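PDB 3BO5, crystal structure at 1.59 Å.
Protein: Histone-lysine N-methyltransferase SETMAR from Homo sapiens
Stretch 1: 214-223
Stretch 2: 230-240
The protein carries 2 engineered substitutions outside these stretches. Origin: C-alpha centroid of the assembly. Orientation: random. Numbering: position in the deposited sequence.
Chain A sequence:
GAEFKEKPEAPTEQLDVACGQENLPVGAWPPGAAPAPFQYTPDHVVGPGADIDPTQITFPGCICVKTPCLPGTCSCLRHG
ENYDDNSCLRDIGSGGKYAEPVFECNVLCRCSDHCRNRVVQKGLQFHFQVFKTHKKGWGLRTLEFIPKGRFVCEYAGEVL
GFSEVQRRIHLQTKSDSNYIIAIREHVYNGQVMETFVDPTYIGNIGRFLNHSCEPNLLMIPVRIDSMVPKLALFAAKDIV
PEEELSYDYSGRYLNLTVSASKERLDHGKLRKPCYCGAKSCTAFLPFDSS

Stretch 1 214-223: EPNLLMIPVR
Stretch 2, residues 230-240: KLALFAAKDIV

Antiparallel β-pairing joins backbones through alternating hydrogen-bonded and non-hydrogen-bonded positions, and these two stretches of SETMAR offer a compact example. The strand beginning at L217 and the strand K230 to A235 run in opposed directions, their axes 147° apart and 4.4 Å at closest approach. Backbone angles are extended throughout, from -117/150 at L217 to -122/121 at V222, and -102/91 at L231 to -113/150 at F234.

The register pairs L217 with A235, L218 with F234, M219 with L233, I220 with A232, P221 with L231 and V222 with K230. Each hydrogen-bonded pair closes a ring of two bonds: L218 N to F234 O and F234 N to L218 O, both 2.9 Å; I220 N to A232 O, 2.8 Å, and A232 N to I220 O, 3.0 Å; V222 N to K230 O and K230 N to V222 O, both 2.7 Å. P221, which has no amide hydrogen, falls at a non-hydrogen-bonded position, so the ladder loses nothing; its CA instead lies 3.3 Å from K230 O in a CA-H...O contact. Similarly, M219 CA approaches A232 O at 3.3 Å. Beyond the strands, A236 N donates to N216 O at 2.8 Å and nearly linearly (177°), extending the ladder into the loops as A236 turns to -86/-14.

Paired side chains share a face. M219 (t, t, m), P221, L231 (m, t) and L233 (m, chi2 120°) occupy one. There M219 CB meets L233 CD2 at 3.8 Å, while its sulfur, SD, reaches L231 CB at 3.9 Å. The other face carries L218 (t, p), I220 (m, m), V222 (t), K230, A232 and F234 (m, chi2 -96°). V222 CG2 packs 3.8 Å from A232 CB and touches the edge of the F234 ring, 4.3 Å from CE2; I220 CG1 approaches F234 CD2 obliquely at 3.9 Å. K230 (m, m, t, t) starts on this face, but its end leads away.

At the L217 end the side chains of L217 and A235 diverge. L217 (m, t) nonetheless bridges two apolar neighbours, with CD1 3.8 Å from L233 CB and CD2 3.9 Å from I239 CD1 (I239 m, t). K237 (p, t, chi3 91°, t) curls back so that its CE lies 3.3 Å from P215 O. A water completes this link, donating to P215 O at 2.8 Å and accepting from K237 NZ at 2.7 Å, so the charged amine is tied to a backbone carbonyl. Altogether the contact buries 857 Å², summed over both sides.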

# COMPACT_ATOMS: atom_id res chain seq x y z
N GLU A 214 11.79 -6.83 9.59
CA GLU A 214 12.09 -7.80 8.54
C GLU A 214 10.75 -8.17 7.95
O GLU A 214 10.24 -9.25 8.14
CB GLU A 214 12.77 -9.05 9.10
CG GLU A 214 14.18 -8.84 9.51
CD GLU A 214 14.81 -10.10 10.12
OE1 GLU A 214 14.27 -11.23 9.91
OE2 GLU A 214 15.85 -9.92 10.80
N PRO A 215 10.22 -7.24 7.16
CA PRO A 215 8.85 -7.45 6.74
C PRO A 215 8.74 -8.39 5.60
O PRO A 215 9.72 -8.72 4.95
CB PRO A 215 8.45 -6.05 6.27
CG PRO A 215 9.73 -5.48 5.74
CD PRO A 215 10.75 -5.93 6.73
N ASN A 216 7.48 -8.70 5.25
CA ASN A 216 7.30 -9.59 4.09
C ASN A 216 6.64 -8.93 2.90
O ASN A 216 6.39 -9.61 1.91
CB ASN A 216 6.53 -10.87 4.47
CG ASN A 216 5.21 -10.63 5.14
OD1 ASN A 216 4.67 -9.49 5.13
ND2 ASN A 216 4.64 -11.70 5.78
N LEU A 217 6.35 -7.64 3.05
CA LEU A 217 5.84 -6.85 1.89
C LEU A 217 6.85 -5.75 1.56
O LEU A 217 7.52 -5.18 2.46
CB LEU A 217 4.54 -6.17 2.23
CG LEU A 217 3.44 -7.11 2.63
CD1 LEU A 217 2.21 -6.31 3.05
CD2 LEU A 217 3.12 -8.18 1.54
N LEU A 218 6.86 -5.41 0.28
CA LEU A 218 7.54 -4.26 -0.25
C LEU A 218 6.54 -3.28 -0.88
O LEU A 218 5.77 -3.69 -1.69
CB LEU A 218 8.57 -4.66 -1.36
CG LEU A 218 9.33 -3.53 -2.02
CD1 LEU A 218 10.18 -2.71 -1.05
CD2 LEU A 218 10.23 -4.11 -3.20
N MET A 219 6.62 -1.98 -0.52
CA MET A 219 5.72 -0.99 -1.09
C MET A 219 6.37 -0.30 -2.31
O MET A 219 7.51 0.17 -2.24
CB MET A 219 5.47 0.09 -0.04
CG MET A 219 4.37 1.09 -0.57
SD MET A 219 4.12 2.36 0.69
CE MET A 219 2.99 1.48 1.79
N ILE A 220 5.64 -0.28 -3.43
CA ILE A 220 6.09 0.33 -4.65
C ILE A 220 5.06 1.37 -5.07
O ILE A 220 3.89 1.04 -5.14
CB ILE A 220 6.09 -0.77 -5.78
CG1 ILE A 220 7.08 -1.88 -5.44
CG2 ILE A 220 6.57 -0.19 -7.11
CD1 ILE A 220 8.40 -1.35 -5.04
N PRO A 221 5.49 2.64 -5.35
CA PRO A 221 4.50 3.59 -5.94
C PRO A 221 4.16 3.15 -7.35
O PRO A 221 5.06 2.93 -8.17
CB PRO A 221 5.26 4.95 -5.95
CG PRO A 221 6.49 4.74 -5.04
CD PRO A 221 6.81 3.25 -5.12
N VAL A 222 2.87 2.92 -7.61
CA VAL A 222 2.46 2.46 -8.91
C VAL A 222 1.45 3.47 -9.47
O VAL A 222 0.41 3.70 -8.85
CB VAL A 222 1.83 1.06 -8.82
CG1 VAL A 222 1.25 0.69 -10.20
CG2 VAL A 222 2.89 0.02 -8.40
N ARG A 223 1.79 4.05 -10.64
CA ARG A 223 0.82 4.95 -11.28
C ARG A 223 -0.05 4.25 -12.28
O ARG A 223 0.43 3.41 -13.03
CB ARG A 223 1.53 6.18 -11.89
CG ARG A 223 2.02 7.13 -10.81
CD ARG A 223 2.93 8.22 -11.31
NE ARG A 223 3.16 9.15 -10.20
CZ ARG A 223 4.06 8.95 -9.23
NH1 ARG A 223 4.81 7.85 -9.19
NH2 ARG A 223 4.20 9.89 -8.28
N LYS A 230 -0.57 4.82 -6.55
CA LYS A 230 -1.03 3.82 -5.65
C LYS A 230 0.19 3.31 -4.87
O LYS A 230 1.29 3.24 -5.40
CB LYS A 230 -1.56 2.66 -6.52
CG LYS A 230 -2.61 3.09 -7.49
CD LYS A 230 -3.76 3.89 -6.84
CE LYS A 230 -4.86 4.12 -7.90
NZ LYS A 230 -5.79 5.20 -7.31
N LEU A 231 -0.03 3.02 -3.59
CA LEU A 231 1.05 2.56 -2.71
C LEU A 231 0.84 1.07 -2.61
O LEU A 231 0.08 0.58 -1.80
CB LEU A 231 0.93 3.22 -1.32
CG LEU A 231 1.04 4.75 -1.36
CD1 LEU A 231 1.15 5.24 0.10
CD2 LEU A 231 2.11 5.28 -2.27
N ALA A 232 1.50 0.38 -3.53
CA ALA A 232 1.13 -1.04 -3.78
C ALA A 232 2.06 -1.94 -3.01
O ALA A 232 3.27 -1.82 -3.19
CB ALA A 232 1.25 -1.30 -5.28
N LEU A 233 1.53 -2.87 -2.21
CA LEU A 233 2.41 -3.76 -1.38
C LEU A 233 2.40 -5.09 -2.12
O LEU A 233 1.33 -5.63 -2.46
CB LEU A 233 1.84 -4.01 0.02
CG LEU A 233 2.03 -2.67 0.74
CD1 LEU A 233 0.82 -1.96 1.26
CD2 LEU A 233 3.29 -2.60 1.54
N PHE A 234 3.64 -5.54 -2.41
CA PHE A 234 3.85 -6.87 -3.04
C PHE A 234 4.56 -7.78 -2.09
O PHE A 234 5.34 -7.34 -1.24
CB PHE A 234 4.72 -6.71 -4.32
CG PHE A 234 4.06 -5.92 -5.43
CD1 PHE A 234 3.39 -6.57 -6.44
CD2 PHE A 234 4.19 -4.54 -5.44
CE1 PHE A 234 2.81 -5.83 -7.47
CE2 PHE A 234 3.55 -3.78 -6.44
CZ PHE A 234 2.89 -4.40 -7.43
N ALA A 235 4.29 -9.09 -2.22
CA ALA A 235 5.01 -10.02 -1.35
C ALA A 235 6.48 -10.03 -1.69
O ALA A 235 6.83 -10.25 -2.86
CB ALA A 235 4.40 -11.44 -1.53
N ALA A 236 7.34 -9.84 -0.67
CA ALA A 236 8.79 -9.79 -0.87
C ALA A 236 9.40 -11.22 -0.84
O ALA A 236 10.59 -11.45 -1.19
CB ALA A 236 9.42 -8.96 0.19
N LYS A 237 8.59 -12.14 -0.37
CA LYS A 237 8.97 -13.56 -0.19
C LYS A 237 7.70 -14.39 -0.23
O LYS A 237 6.61 -13.83 -0.18
CB LYS A 237 9.74 -13.78 1.12
CG LYS A 237 9.04 -13.24 2.35
CD LYS A 237 10.08 -13.00 3.50
CE LYS A 237 10.69 -11.57 3.54
NZ LYS A 237 11.80 -11.58 4.60
N ASP A 238 7.77 -15.71 -0.29
CA ASP A 238 6.55 -16.49 -0.17
C ASP A 238 5.98 -16.29 1.25
O ASP A 238 6.75 -16.36 2.24
CB ASP A 238 6.85 -17.98 -0.33
CG ASP A 238 7.17 -18.39 -1.76
OD1 ASP A 238 6.96 -17.61 -2.74
OD2 ASP A 238 7.68 -19.54 -1.93
N ILE A 239 4.70 -16.04 1.32
CA ILE A 239 4.02 -15.82 2.62
C ILE A 239 3.03 -16.97 2.81
O ILE A 239 2.27 -17.30 1.91
CB ILE A 239 3.26 -14.48 2.54
CG1 ILE A 239 4.31 -13.38 2.25
CG2 ILE A 239 2.45 -14.27 3.83
CD1 ILE A 239 3.69 -12.00 1.94
N VAL A 240 3.06 -17.57 3.99
CA VAL A 240 2.32 -18.80 4.16
C VAL A 240 0.99 -18.53 4.77
O VAL A 240 0.76 -17.45 5.34
CB VAL A 240 3.16 -19.79 5.05
CG1 VAL A 240 4.45 -20.04 4.38
CG2 VAL A 240 3.30 -19.30 6.54
O HOH W 1 12.41 -9.11 5.59